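ATP-dependent RNA helicase HrpB (Escherichia coli, PDB 6EUD) hydrolyses ATP to ADP and phosphate as a DExH-box RNA helicase that binds single-stranded RNA. Local coordinates at residues Met210-Gly224 and Gly286-Val298. Numbering follows the deposited sequence.
Sequences MLRQESGSLLLFLPG and GIRLVVDCAQERV
Val291 packs against Leu218 and Leu220 where the parallel strands 217-221 and 287-292 lie side by side, a pairing that illustrates how neighbouring strands build the core of a RecA-like helicase domain. The strand axes approach to 4.4 Å, and a ladder of backbone bonds, among them Leu219 N to Leu289 O at 2.7 Å and Phe221 N to Val291 O at 2.8 Å, joins them. At its start Ser217 O is forked, accepting from both Arg288 N (3.2 Å) and Leu289 N (3.1 Å). The two methyls of Val291 divide the work: CG1, anti to the backbone N (chi1 177°), meets Leu220 CD1 at 3.6 Å, while CG2 lies against both methyls of Leu218. The Met210 side chain, from the end of helix 199-213, lies over Val291 CG2 and Leu289 CD2. On the other face, Val290 CG1 meets the Phe221 ring at its edge, 4.0 Å from CE1, while Leu219 CG lies over one ring face near its rim. Beyond Asp292 the regular ladder ends in a weak Cys293 N to Phe221 O bond, but Pro223 carries the packing on, its CD against Cys293 SG and its CB over a face of the Arg297 guanidinium, whose charge pairs with Glu227.

The solvent side, at Glu214 to Gly216, adds polar links to the Leu289 methyls lying against Glu214 CB. Arg288 bends at chi3 and brings NH1 to Ser215 O (2.8 Å), nearly in the guanidinium plane; a water joins NH1 to Ser215 N and Glu214 OE1, while Glu214 OE2 pairs with Arg189. A leucine in place of Arg288 would probably leave Ser215 O and this water without their NH1 donor and Pro332 O without its NE partner, though Arg269 would still hold Glu214 O and Gly216 O. Apolar faces and backbone ladder thus probably set the strand pairing, while direct and water-mediated Arg288 bonds satisfy the backbone around the exposed Ser215.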
# COMPACT_ATOMS: atom_id res chain seq x y z
N MET A 210 -11.13 20.81 31.94
CA MET A 210 -9.74 20.75 32.38
C MET A 210 -9.22 22.11 32.87
O MET A 210 -8.50 22.20 33.87
CB MET A 210 -8.86 20.22 31.26
CG MET A 210 -7.50 19.78 31.77
SD MET A 210 -7.07 18.18 31.17
CE MET A 210 -5.46 18.07 31.85
N LEU A 211 -9.61 23.16 32.17
CA LEU A 211 -9.24 24.52 32.52
C LEU A 211 -9.83 24.89 33.87
O LEU A 211 -9.26 25.67 34.62
CB LEU A 211 -9.73 25.50 31.45
CG LEU A 211 -9.05 25.35 30.08
CD1 LEU A 211 -9.69 26.27 29.04
CD2 LEU A 211 -7.57 25.64 30.21
N ARG A 212 -11.00 24.34 34.17
CA ARG A 212 -11.70 24.67 35.39
C ARG A 212 -11.07 23.99 36.60
O ARG A 212 -11.04 24.55 37.68
CB ARG A 212 -13.17 24.29 35.29
CG ARG A 212 -14.05 24.84 36.42
CD ARG A 212 -15.45 24.22 36.41
NE ARG A 212 -15.42 22.80 36.76
CZ ARG A 212 -15.38 22.33 38.01
NH1 ARG A 212 -15.37 23.18 39.04
NH2 ARG A 212 -15.35 21.03 38.23
N GLN A 213 -10.58 22.77 36.42
CA GLN A 213 -10.08 22.02 37.54
C GLN A 213 -8.58 22.18 37.73
O GLN A 213 -8.06 21.99 38.83
CB GLN A 213 -10.41 20.53 37.38
CG GLN A 213 -11.88 20.22 37.50
CD GLN A 213 -12.13 18.72 37.60
OE1 GLN A 213 -11.27 17.96 38.03
NE2 GLN A 213 -13.32 18.30 37.18
N GLU A 214 -7.88 22.53 36.66
CA GLU A 214 -6.43 22.47 36.70
C GLU A 214 -5.83 23.82 36.35
O GLU A 214 -6.43 24.64 35.65
CB GLU A 214 -5.88 21.39 35.75
CG GLU A 214 -6.53 20.02 35.83
CD GLU A 214 -6.34 19.34 37.17
OE1 GLU A 214 -5.42 19.74 37.93
OE2 GLU A 214 -7.11 18.40 37.45
N SER A 215 -4.64 24.04 36.88
CA SER A 215 -3.91 25.28 36.68
C SER A 215 -2.98 25.16 35.47
O SER A 215 -2.45 24.08 35.20
CB SER A 215 -3.11 25.61 37.95
OG SER A 215 -2.07 26.52 37.66
N GLY A 216 -2.81 26.25 34.73
CA GLY A 216 -1.79 26.30 33.69
C GLY A 216 -2.28 26.50 32.27
O GLY A 216 -3.49 26.56 32.03
N SER A 217 -1.35 26.63 31.34
CA SER A 217 -1.70 26.72 29.93
C SER A 217 -1.80 25.32 29.37
O SER A 217 -1.21 24.37 29.89
CB SER A 217 -0.69 27.55 29.14
OG SER A 217 -0.85 28.93 29.44
N LEU A 218 -2.56 25.23 28.28
CA LEU A 218 -3.05 23.96 27.80
C LEU A 218 -2.78 23.82 26.31
O LEU A 218 -3.04 24.75 25.54
CB LEU A 218 -4.55 23.84 28.09
CG LEU A 218 -5.30 22.54 27.83
CD1 LEU A 218 -6.56 22.44 28.74
CD2 LEU A 218 -5.70 22.46 26.37
N LEU A 219 -2.29 22.64 25.92
CA LEU A 219 -2.03 22.31 24.52
C LEU A 219 -3.02 21.23 24.06
O LEU A 219 -3.08 20.12 24.60
CB LEU A 219 -0.59 21.82 24.32
CG LEU A 219 -0.18 21.37 22.90
CD1 LEU A 219 -0.34 22.47 21.82
CD2 LEU A 219 1.26 20.85 22.93
N LEU A 220 -3.80 21.58 23.04
CA LEU A 220 -4.85 20.72 22.53
C LEU A 220 -4.48 20.19 21.15
O LEU A 220 -4.33 20.98 20.21
CB LEU A 220 -6.17 21.49 22.48
CG LEU A 220 -7.37 20.89 21.77
CD1 LEU A 220 -7.73 19.52 22.33
CD2 LEU A 220 -8.56 21.87 21.87
N PHE A 221 -4.32 18.87 21.02
CA PHE A 221 -4.00 18.26 19.73
C PHE A 221 -5.27 17.89 18.99
O PHE A 221 -6.12 17.22 19.55
CB PHE A 221 -3.12 17.01 19.90
CG PHE A 221 -1.69 17.31 20.35
CD1 PHE A 221 -1.31 17.14 21.69
CD2 PHE A 221 -0.74 17.76 19.45
CE1 PHE A 221 0.01 17.40 22.11
CE2 PHE A 221 0.58 18.04 19.86
CZ PHE A 221 0.95 17.85 21.19
N LEU A 222 -5.39 18.34 17.74
CA LEU A 222 -6.54 18.07 16.88
C LEU A 222 -6.08 17.52 15.52
O LEU A 222 -4.90 17.65 15.18
CB LEU A 222 -7.37 19.35 16.72
CG LEU A 222 -8.00 19.73 18.06
CD1 LEU A 222 -8.68 21.09 18.04
CD2 LEU A 222 -8.98 18.61 18.45
N PRO A 223 -7.00 16.91 14.74
CA PRO A 223 -6.56 16.29 13.48
C PRO A 223 -6.16 17.28 12.38
O PRO A 223 -5.24 16.98 11.61
CB PRO A 223 -7.79 15.49 13.03
CG PRO A 223 -8.66 15.34 14.28
CD PRO A 223 -8.41 16.60 15.04
N GLY A 224 -6.84 18.41 12.27
CA GLY A 224 -6.53 19.38 11.24
C GLY A 224 -7.12 20.76 11.45
O GLY A 224 -7.83 21.01 12.44
N GLY A 286 5.34 27.22 28.07
CA GLY A 286 4.42 27.57 29.13
C GLY A 286 3.33 26.53 29.36
O GLY A 286 2.35 26.81 30.05
N ILE A 287 3.50 25.35 28.79
CA ILE A 287 2.47 24.31 28.82
C ILE A 287 2.67 23.34 29.96
O ILE A 287 3.78 22.84 30.13
CB ILE A 287 2.42 23.53 27.47
CG1 ILE A 287 2.22 24.51 26.30
CG2 ILE A 287 1.32 22.48 27.49
CD1 ILE A 287 0.84 25.23 26.30
N ARG A 288 1.62 23.06 30.73
CA ARG A 288 1.65 21.94 31.70
C ARG A 288 0.37 21.08 31.62
O ARG A 288 0.25 20.08 32.31
CB ARG A 288 1.86 22.46 33.14
CG ARG A 288 0.64 23.05 33.78
CD ARG A 288 0.84 23.29 35.28
NE ARG A 288 0.94 22.04 36.05
CZ ARG A 288 -0.06 21.50 36.74
NH1 ARG A 288 -1.25 22.07 36.78
NH2 ARG A 288 0.14 20.37 37.41
N LEU A 289 -0.57 21.45 30.75
CA LEU A 289 -1.77 20.66 30.46
C LEU A 289 -1.84 20.29 28.98
O LEU A 289 -1.68 21.15 28.12
CB LEU A 289 -3.03 21.44 30.84
CG LEU A 289 -3.08 22.02 32.26
CD1 LEU A 289 -4.36 22.81 32.47
CD2 LEU A 289 -2.94 20.92 33.30
N VAL A 290 -2.07 19.02 28.69
CA VAL A 290 -2.34 18.60 27.33
C VAL A 290 -3.74 17.95 27.22
O VAL A 290 -4.20 17.20 28.09
CB VAL A 290 -1.24 17.63 26.84
CG1 VAL A 290 -1.70 16.79 25.65
CG2 VAL A 290 0.06 18.41 26.51
N VAL A 291 -4.44 18.28 26.14
CA VAL A 291 -5.64 17.54 25.79
C VAL A 291 -5.41 16.95 24.42
O VAL A 291 -5.16 17.65 23.45
CB VAL A 291 -6.92 18.41 25.81
CG1 VAL A 291 -8.13 17.59 25.36
CG2 VAL A 291 -7.16 19.00 27.22
N ASP A 292 -5.49 15.63 24.37
CA ASP A 292 -5.16 14.86 23.19
C ASP A 292 -6.41 14.13 22.66
O ASP A 292 -6.94 13.20 23.31
CB ASP A 292 -4.03 13.86 23.52
CG ASP A 292 -3.78 12.86 22.39
OD1 ASP A 292 -3.96 13.22 21.21
OD2 ASP A 292 -3.41 11.71 22.70
N CYS A 293 -6.89 14.57 21.49
CA CYS A 293 -8.08 13.95 20.90
C CYS A 293 -7.80 12.51 20.44
O CYS A 293 -8.71 11.76 20.15
CB CYS A 293 -8.61 14.78 19.71
SG CYS A 293 -7.66 14.66 18.17
N ALA A 294 -6.51 12.16 20.37
CA ALA A 294 -6.01 10.84 19.97
C ALA A 294 -6.38 10.43 18.55
O ALA A 294 -6.41 9.23 18.25
CB ALA A 294 -6.47 9.76 20.95
N GLN A 295 -6.62 11.41 17.68
CA GLN A 295 -6.98 11.13 16.29
C GLN A 295 -6.12 11.90 15.30
O GLN A 295 -6.04 13.12 15.36
CB GLN A 295 -8.45 11.43 16.06
CG GLN A 295 -9.29 10.34 16.67
CD GLN A 295 -10.76 10.55 16.51
OE1 GLN A 295 -11.19 11.54 15.92
NE2 GLN A 295 -11.54 9.62 17.05
N GLU A 296 -5.46 11.16 14.42
CA GLU A 296 -4.57 11.69 13.39
C GLU A 296 -5.28 11.76 12.05
O GLU A 296 -6.24 11.02 11.79
CB GLU A 296 -3.33 10.80 13.24
CG GLU A 296 -2.04 11.33 13.86
CD GLU A 296 -0.95 10.27 13.90
OE1 GLU A 296 -1.19 9.15 13.40
OE2 GLU A 296 0.14 10.54 14.46
N ARG A 297 -4.78 12.61 11.16
CA ARG A 297 -5.20 12.58 9.77
C ARG A 297 -4.03 12.14 8.88
O ARG A 297 -3.03 12.87 8.77
CB ARG A 297 -5.73 13.94 9.35
CG ARG A 297 -6.15 14.05 7.91
CD ARG A 297 -7.22 15.13 7.75
NE ARG A 297 -8.45 14.78 8.47
CZ ARG A 297 -9.11 15.62 9.26
NH1 ARG A 297 -8.67 16.86 9.44
NH2 ARG A 297 -10.21 15.21 9.88
N VAL A 298 -4.14 10.97 8.25
CA VAL A 298 -3.05 10.47 7.40
C VAL A 298 -3.49 10.14 5.97
O VAL A 298 -4.64 9.78 5.71
CB VAL A 298 -2.38 9.19 8.00
CG1 VAL A 298 -1.61 9.53 9.26
CG2 VAL A 298 -3.42 8.10 8.29
O HOH W 1 -3.67 21.56 38.29